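PDB 6L7N: lipase, class 3 from Penicillium roqueforti FM164, which probably hydrolyses ester bonds of acylglycerols as a fungal class 3 lipase of the alpha/beta-hydrolase fold. Local coordinates for residues 95-100 with 205-210. Sequence-based numbering, arbitrary orientation.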
ATOM      1  N   ALA A  95      15.078   5.566 -11.470  1.00 10.24           N
ATOM      2  CA  ALA A  95      13.963   5.002 -12.206  1.00 13.04           C
ATOM      3  C   ALA A  95      13.386   6.024 -13.170  1.00 16.13           C
ATOM      4  O   ALA A  95      13.254   7.210 -12.854  1.00 12.86           O
ATOM      5  CB  ALA A  95      12.870   4.497 -11.264  1.00  9.33           C
ATOM      6  N   ILE A  96      13.086   5.543 -14.356  1.00 16.93           N
ATOM      7  CA  ILE A  96      12.375   6.257 -15.400  1.00 18.17           C
ATOM      8  C   ILE A  96      10.925   5.800 -15.360  1.00 16.95           C
ATOM      9  O   ILE A  96      10.645   4.624 -15.104  1.00 18.14           O
ATOM     10  CB  ILE A  96      13.043   5.957 -16.758  1.00 18.56           C
ATOM     11  CG1 ILE A  96      14.335   6.753 -16.892  1.00 30.20           C
ATOM     12  CG2 ILE A  96      12.120   6.202 -17.904  1.00 30.19           C
ATOM     13  CD1 ILE A  96      14.260   8.121 -16.291  1.00 28.77           C
ATOM     14  N   PHE A  97       9.998   6.718 -15.576  1.00 14.96           N
ATOM     15  CA  PHE A  97       8.590   6.349 -15.551  1.00 16.92           C
ATOM     16  C   PHE A  97       8.025   6.345 -16.968  1.00 18.25           C
ATOM     17  O   PHE A  97       8.617   6.908 -17.889  1.00 21.01           O
ATOM     18  CB  PHE A  97       7.848   7.301 -14.618  1.00  9.55           C
ATOM     19  CG  PHE A  97       8.502   7.397 -13.274  1.00  9.20           C
ATOM     20  CD1 PHE A  97       8.620   6.258 -12.479  1.00  8.75           C
ATOM     21  CD2 PHE A  97       9.087   8.575 -12.844  1.00 12.93           C
ATOM     22  CE1 PHE A  97       9.248   6.315 -11.244  1.00 13.41           C
ATOM     23  CE2 PHE A  97       9.741   8.636 -11.613  1.00 10.93           C
ATOM     24  CZ  PHE A  97       9.813   7.503 -10.808  1.00 11.09           C
ATOM     25  N   VAL A  98       6.910   5.637 -17.157  1.00 11.43           N
ATOM     26  CA  VAL A  98       6.242   5.545 -18.459  1.00 12.47           C
ATOM     27  C   VAL A  98       4.736   5.460 -18.219  1.00 18.38           C
ATOM     28  O   VAL A  98       4.281   4.714 -17.351  1.00 13.21           O
ATOM     29  CB  VAL A  98       6.717   4.322 -19.281  1.00 13.41           C
ATOM     30  CG1 VAL A  98       5.987   4.258 -20.620  1.00 16.66           C
ATOM     31  CG2 VAL A  98       8.224   4.313 -19.494  1.00 23.17           C
ATOM     32  N   TYR A  99       3.959   6.217 -18.996  1.00 10.49           N
ATOM     33  CA  TYR A  99       2.512   6.111 -18.912  1.00 13.63           C
ATOM     34  C   TYR A  99       2.010   4.845 -19.605  1.00 14.59           C
ATOM     35  O   TYR A  99       2.644   4.308 -20.521  1.00 14.52           O
ATOM     36  CB  TYR A  99       1.834   7.304 -19.576  1.00 18.04           C
ATOM     37  CG  TYR A  99       1.984   8.605 -18.848  1.00 24.49           C
ATOM     38  CD1 TYR A  99       1.346   8.825 -17.638  1.00 23.56           C
ATOM     39  CD2 TYR A  99       2.757   9.623 -19.378  1.00 20.86           C
ATOM     40  CE1 TYR A  99       1.475  10.020 -16.977  1.00 27.24           C
ATOM     41  CE2 TYR A  99       2.887  10.823 -18.727  1.00 35.31           C
ATOM     42  CZ  TYR A  99       2.252  11.016 -17.525  1.00 30.55           C
ATOM     43  OH  TYR A  99       2.393  12.226 -16.880  1.00 43.93           O
ATOM     44  N   THR A 100       0.827   4.390 -19.179  1.00  8.82           N
ATOM     45  CA  THR A 100       0.094   3.359 -19.905  1.00 12.44           C
ATOM     46  C   THR A 100      -1.394   3.518 -19.626  1.00 11.01           C
ATOM     47  O   THR A 100      -1.800   4.138 -18.638  1.00  9.65           O
ATOM     48  CB  THR A 100       0.545   1.936 -19.535  1.00 14.73           C
ATOM     49  OG1 THR A 100       0.047   1.016 -20.509  1.00 15.11           O
ATOM     50  CG2 THR A 100      -0.025   1.522 -18.173  1.00  9.69           C
ATOM     51  N   LYS A 205       7.139  11.278  -3.192  1.00  5.87           N
ATOM     52  CA  LYS A 205       7.291  12.467  -4.023  1.00  7.51           C
ATOM     53  C   LYS A 205       7.426  12.133  -5.501  1.00  9.38           C
ATOM     54  O   LYS A 205       7.449  13.048  -6.335  1.00  8.87           O
ATOM     55  CB  LYS A 205       8.497  13.283  -3.553  1.00  6.13           C
ATOM     56  CG  LYS A 205       8.407  13.716  -2.093  1.00  8.23           C
ATOM     57  CD  LYS A 205       9.677  14.413  -1.660  1.00 10.40           C
ATOM     58  CE  LYS A 205       9.603  14.914  -0.225  1.00  7.54           C
ATOM     59  NZ  LYS A 205      10.784  15.814   0.064  1.00  9.29           N
ATOM     60  N   LEU A 206       7.479  10.850  -5.844  1.00  7.92           N
ATOM     61  CA  LEU A 206       7.727  10.394  -7.198  1.00  8.80           C
ATOM     62  C   LEU A 206       6.596   9.494  -7.689  1.00  6.15           C
ATOM     63  O   LEU A 206       5.943   8.808  -6.889  1.00  6.28           O
ATOM     64  CB  LEU A 206       9.062   9.641  -7.288  1.00  7.50           C
ATOM     65  CG  LEU A 206      10.312  10.545  -7.180  1.00 12.66           C
ATOM     66  CD1 LEU A 206      11.573   9.766  -6.833  1.00  8.54           C
ATOM     67  CD2 LEU A 206      10.535  11.361  -8.457  1.00  8.12           C
ATOM     68  N   PRO A 207       6.306   9.509  -8.996  1.00  4.59           N
ATOM     69  CA  PRO A 207       6.828  10.502  -9.958  1.00  6.80           C
ATOM     70  C   PRO A 207       6.372  11.929  -9.628  1.00  8.21           C
ATOM     71  O   PRO A 207       5.491  12.093  -8.819  1.00  8.29           O
ATOM     72  CB  PRO A 207       6.248  10.043 -11.296  1.00  6.26           C
ATOM     73  CG  PRO A 207       5.954   8.599 -11.114  1.00 10.71           C
ATOM     74  CD  PRO A 207       5.622   8.387  -9.662  1.00  5.57           C
ATOM     75  N   LEU A 208       6.989  12.939 -10.233  1.00  8.68           N
ATOM     76  CA  LEU A 208       6.740  14.322  -9.839  1.00  8.49           C
ATOM     77  C   LEU A 208       5.407  14.829 -10.358  1.00  7.36           C
ATOM     78  O   LEU A 208       4.915  14.394 -11.401  1.00  8.15           O
ATOM     79  CB  LEU A 208       7.850  15.236 -10.369  1.00  8.54           C
ATOM     80  CG  LEU A 208       9.245  14.799  -9.957  1.00  8.40           C
ATOM     81  CD1 LEU A 208      10.293  15.578 -10.744  1.00 15.06           C
ATOM     82  CD2 LEU A 208       9.438  14.985  -8.456  1.00  8.34           C
ATOM     83  N   LEU A 209       4.833  15.788  -9.626  1.00 10.44           N
ATOM     84  CA  LEU A 209       3.685  16.519 -10.150  1.00 12.59           C
ATOM     85  C   LEU A 209       3.977  17.047 -11.542  1.00 10.72           C
ATOM     86  O   LEU A 209       3.138  16.943 -12.446  1.00 14.35           O
ATOM     87  CB  LEU A 209       3.316  17.682  -9.223  1.00 11.97           C
ATOM     88  CG  LEU A 209       2.531  17.320  -7.971  1.00 11.41           C
ATOM     89  CD1 LEU A 209       2.319  18.556  -7.121  1.00 15.70           C
ATOM     90  CD2 LEU A 209       1.221  16.694  -8.369  1.00  9.42           C
ATOM     91  N   ALA A 210       5.186  17.589 -11.737  1.00 14.29           N
ATOM     92  CA  ALA A 210       5.608  18.128 -13.024  1.00 10.25           C
ATOM     93  C   ALA A 210       5.614  17.086 -14.133  1.00 16.80           C
ATOM     94  O   ALA A 210       5.699  17.452 -15.312  1.00 20.90           O
ATOM     95  CB  ALA A 210       7.012  18.727 -12.901  1.00 17.80           C
TER
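A chi1 of -52° swings the Phe97 ring away from its own carbonyl carbon and across to Pro207, and chi2 of -61° turns one face of that ring to the proline. Pro207, which follows a cis peptide bond, sets CG over the middle of the face, 3.5 Å from the centroid of the Phe97 ring and 12° off the normal, a well-centred CH-pi contact. Pro207 CB leans to one side and meets Phe97 CD2 at 3.6 Å. Leu206 adds a looser apolar touch, its CB 4.2 Å from Phe97 CZ and oblique to the ring. Ala95 O approaches the opposite face of the Phe97 ring, 3.9 Å above the plane and displaced from the centre. Were Phe97 cut back to an alanine, Pro207 CG would probably lose its aromatic partner and a gap open between the two loops. About 17 Å from the centre of the chain, centre to centre, this small apolar contact, with Leu206 and Pro207 buried, joins the loop between helix 88-94 and strand 99-100 to the one running from strand 193-198, a parallel strand of the main alpha/beta-hydrolase sheet, to strand 213-214. Trp91 of helix 88-94 meets both Phe97 and Leu206, while Tyr213 of strand 213-214 touches Phe97 and Pro207.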